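Side-chain contact in SufA protein (Escherichia coli, PDB 2D2A), which binds [2Fe-2S] and [4Fe-4S] clusters and passes them to target proteins such as ferredoxin and aconitase under oxidative stress and iron limitation: residues A48-E53 and V115-E120. Sequence-based numbering, arbitrary orientation.
Sequences AIHIRE and VDFVRE
The imidazole of His-50 lies flat over the phenyl ring of Phe-117. The two rings stack face to face, with centroids 3.6 Å apart and planes only 9° from parallel. NE2 of His-50 sits 3.4 Å from CZ of Phe-117, and CD2 of His-50 is 3.5 Å from CE2 of Phe-117. CZ of Phe-117 lies over the centre of the imidazole, and CG of His-50 over the centre of the phenyl ring. CB of His-50 adds a CH-pi contact, 4.2 Å from the centroid of the Phe-117 ring. Both side chains hold CG anti to the backbone N (chi1 -164° for His-50, 178° for Phe-117), which sends each ring across the interface between helix and strand. The stack joins helix 45-57 to strand 114-120, the middle strand of a three-stranded mixed sheet in this HesB/IscA-family fold. Phe-126, on the adjacent strand 123-129, meets Phe-117 edge-to-face and also meets the His-50 ring. An alanine at Phe-117 removes the ring stacked on the imidazole, which would probably be left freer to turn. The guanidinium of Arg-119 comes near the pair: its NH2 is 4.8 Å from NE2 of His-50. The same NH2 lies 4.7 Å from OE2 of Glu-53, too far for a salt bridge.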
ATOM      1  N   ALA A  48     -15.432  -6.198   2.501  1.00 18.71           N
ATOM      2  CA  ALA A  48     -16.836  -5.796   2.820  1.00 15.40           C
ATOM      3  C   ALA A  48     -16.994  -5.114   4.216  1.00 15.64           C
ATOM      4  O   ALA A  48     -17.624  -3.990   4.269  1.00  8.69           O
ATOM      5  CB  ALA A  48     -17.748  -6.955   2.644  1.00 14.19           C
ATOM      6  N   ILE A  49     -16.367  -5.754   5.263  1.00 15.88           N
ATOM      7  CA  ILE A  49     -16.404  -5.209   6.634  1.00 15.91           C
ATOM      8  C   ILE A  49     -15.706  -3.823   6.527  1.00 16.13           C
ATOM      9  O   ILE A  49     -16.138  -2.770   7.012  1.00 15.14           O
ATOM     10  CB  ILE A  49     -15.566  -6.037   7.613  1.00 18.42           C
ATOM     11  CG1 ILE A  49     -15.929  -7.621   7.912  1.00 24.95           C
ATOM     12  CG2 ILE A  49     -15.367  -5.233   8.835  1.00 17.36           C
ATOM     13  CD1 ILE A  49     -17.326  -7.839   8.454  1.00 35.04           C
ATOM     14  N   HIS A  50     -14.564  -3.789   5.900  1.00 14.30           N
ATOM     15  CA  HIS A  50     -13.887  -2.485   5.929  1.00 13.73           C
ATOM     16  C   HIS A  50     -14.651  -1.407   5.130  1.00 14.69           C
ATOM     17  O   HIS A  50     -14.498  -0.259   5.416  1.00 16.57           O
ATOM     18  CB  HIS A  50     -12.500  -2.659   5.334  1.00 11.10           C
ATOM     19  CG  HIS A  50     -11.565  -1.568   5.627  1.00 16.58           C
ATOM     20  ND1 HIS A  50     -11.153  -0.693   4.637  1.00 27.61           N
ATOM     21  CD2 HIS A  50     -11.020  -1.140   6.801  1.00 16.24           C
ATOM     22  CE1 HIS A  50     -10.351   0.208   5.204  1.00 31.76           C
ATOM     23  NE2 HIS A  50     -10.283  -0.036   6.510  1.00 17.11           N
ATOM     24  N   ILE A  51     -15.413  -1.788   4.100  1.00 11.39           N
ATOM     25  CA  ILE A  51     -15.953  -0.806   3.331  1.00 14.68           C
ATOM     26  C   ILE A  51     -17.104  -0.275   4.245  1.00 14.90           C
ATOM     27  O   ILE A  51     -17.468   0.817   4.239  1.00  8.25           O
ATOM     28  CB  ILE A  51     -16.679  -1.444   2.015  1.00 16.75           C
ATOM     29  CG1 ILE A  51     -15.766  -2.066   0.861  1.00 22.65           C
ATOM     30  CG2 ILE A  51     -17.508  -0.417   1.440  1.00 18.99           C
ATOM     31  CD1 ILE A  51     -16.392  -2.250  -0.529  1.00 35.04           C
ATOM     32  N   ARG A  52     -17.828  -1.195   4.913  1.00 18.38           N
ATOM     33  CA  ARG A  52     -18.940  -0.896   5.831  1.00 17.60           C
ATOM     34  C   ARG A  52     -18.473   0.002   6.991  1.00 17.69           C
ATOM     35  O   ARG A  52     -19.225   0.833   7.364  1.00 24.84           O
ATOM     36  CB  ARG A  52     -19.607  -2.131   6.346  1.00 17.49           C
ATOM     37  CG  ARG A  52     -20.553  -2.896   5.426  1.00 15.21           C
ATOM     38  CD  ARG A  52     -20.432  -4.485   5.899  1.00 25.69           C
ATOM     39  NE  ARG A  52     -20.914  -4.767   7.269  1.00 25.77           N
ATOM     40  CZ  ARG A  52     -22.248  -4.702   7.513  1.00 30.86           C
ATOM     41  NH1 ARG A  52     -22.887  -4.457   6.407  1.00 24.03           N
ATOM     42  NH2 ARG A  52     -22.970  -4.936   8.749  1.00 25.38           N
ATOM     43  N   GLU A  53     -17.285  -0.090   7.398  1.00 15.42           N
ATOM     44  CA  GLU A  53     -16.744   0.673   8.455  1.00 20.78           C
ATOM     45  C   GLU A  53     -16.399   2.075   8.020  1.00 23.29           C
ATOM     46  O   GLU A  53     -16.481   3.010   8.850  1.00 26.06           O
ATOM     47  CB  GLU A  53     -15.490   0.067   9.104  1.00 19.90           C
ATOM     48  CG  GLU A  53     -15.714  -1.182  10.016  1.00 28.24           C
ATOM     49  CD  GLU A  53     -14.475  -1.720  10.676  1.00 33.79           C
ATOM     50  OE1 GLU A  53     -14.497  -2.844  11.237  1.00 40.19           O
ATOM     51  OE2 GLU A  53     -13.476  -1.026  10.471  1.00 45.45           O
ATOM     52  N   VAL A 115     -11.777  -8.018  -4.821  1.00 22.72           N
ATOM     53  CA  VAL A 115     -11.141  -6.977  -4.027  1.00 22.21           C
ATOM     54  C   VAL A 115     -11.102  -7.499  -2.640  1.00 20.91           C
ATOM     55  O   VAL A 115     -12.142  -7.969  -2.165  1.00 22.03           O
ATOM     56  CB  VAL A 115     -11.901  -5.777  -3.998  1.00 23.24           C
ATOM     57  CG1 VAL A 115     -11.109  -4.834  -3.086  1.00 23.24           C
ATOM     58  CG2 VAL A 115     -12.041  -5.133  -5.497  1.00 21.56           C
ATOM     59  N   ASP A 116      -9.920  -7.456  -2.027  1.00 17.38           N
ATOM     60  CA  ASP A 116      -9.737  -7.965  -0.690  1.00 17.76           C
ATOM     61  C   ASP A 116      -9.080  -6.740   0.112  1.00 19.94           C
ATOM     62  O   ASP A 116      -8.675  -5.691  -0.475  1.00 13.97           O
ATOM     63  CB  ASP A 116      -8.806  -9.198  -0.683  1.00 16.45           C
ATOM     64  CG  ASP A 116      -8.517  -9.826   0.681  1.00 21.13           C
ATOM     65  OD1 ASP A 116      -9.265  -9.861   1.844  1.00 27.46           O
ATOM     66  OD2 ASP A 116      -7.457 -10.455   0.666  1.00 29.66           O
ATOM     67  N   PHE A 117      -8.950  -6.912   1.476  1.00 21.09           N
ATOM     68  CA  PHE A 117      -8.358  -5.909   2.323  1.00 19.84           C
ATOM     69  C   PHE A 117      -7.654  -6.671   3.412  1.00 21.15           C
ATOM     70  O   PHE A 117      -8.213  -7.568   4.008  1.00 20.64           O
ATOM     71  CB  PHE A 117      -9.490  -5.016   2.915  1.00 20.55           C
ATOM     72  CG  PHE A 117      -8.970  -3.992   3.842  1.00 18.81           C
ATOM     73  CD1 PHE A 117      -8.491  -2.806   3.359  1.00 18.74           C
ATOM     74  CD2 PHE A 117      -8.931  -4.240   5.245  1.00 18.75           C
ATOM     75  CE1 PHE A 117      -7.857  -1.878   4.295  1.00 16.64           C
ATOM     76  CE2 PHE A 117      -8.415  -3.365   6.143  1.00  6.76           C
ATOM     77  CZ  PHE A 117      -7.814  -2.220   5.654  1.00 17.33           C
ATOM     78  N   VAL A 118      -6.372  -6.346   3.644  1.00 23.98           N
ATOM     79  CA  VAL A 118      -5.575  -7.058   4.641  1.00 23.88           C
ATOM     80  C   VAL A 118      -5.196  -6.038   5.588  1.00 23.89           C
ATOM     81  O   VAL A 118      -4.844  -5.009   5.224  1.00 28.21           O
ATOM     82  CB  VAL A 118      -4.419  -8.121   4.174  1.00 22.58           C
ATOM     83  CG1 VAL A 118      -4.180  -8.055   2.824  1.00 23.14           C
ATOM     84  CG2 VAL A 118      -3.101  -7.901   5.042  1.00 19.17           C
ATOM     85  N   ARG A 119      -5.475  -6.280   6.845  1.00 24.77           N
ATOM     86  CA  ARG A 119      -5.033  -5.445   7.959  1.00 23.22           C
ATOM     87  C   ARG A 119      -4.279  -6.258   8.951  1.00 23.13           C
ATOM     88  O   ARG A 119      -4.741  -7.267   9.432  1.00 24.10           O
ATOM     89  CB  ARG A 119      -6.176  -4.736   8.635  1.00 22.05           C
ATOM     90  CG  ARG A 119      -5.829  -4.218   9.903  1.00 24.83           C
ATOM     91  CD  ARG A 119      -6.978  -3.867  10.628  1.00 42.53           C
ATOM     92  NE  ARG A 119      -6.749  -2.616  11.302  1.00 53.98           N
ATOM     93  CZ  ARG A 119      -7.619  -1.646  11.361  1.00 65.98           C
ATOM     94  NH1 ARG A 119      -7.193  -0.575  12.063  1.00 69.32           N
ATOM     95  NH2 ARG A 119      -8.855  -1.717  10.728  1.00 62.08           N
ATOM     96  N   GLU A 120      -3.063  -5.833   9.183  1.00 24.93           N
ATOM     97  CA  GLU A 120      -2.229  -6.501  10.049  1.00 27.35           C
ATOM     98  C   GLU A 120      -1.154  -5.562  10.672  1.00 26.62           C
ATOM     99  O   GLU A 120      -0.358  -4.901  10.040  1.00 25.78           O
ATOM    100  CB  GLU A 120      -1.746  -7.813   9.313  1.00 30.40           C
ATOM    101  CG  GLU A 120      -1.800  -9.064  10.335  1.00 33.65           C
ATOM    102  CD  GLU A 120      -3.072  -9.861  10.203  1.00 40.16           C
ATOM    103  OE1 GLU A 120      -3.990  -9.858  11.112  1.00 48.11           O
ATOM    104  OE2 GLU A 120      -3.221 -10.381   9.088  1.00 40.27           O
TER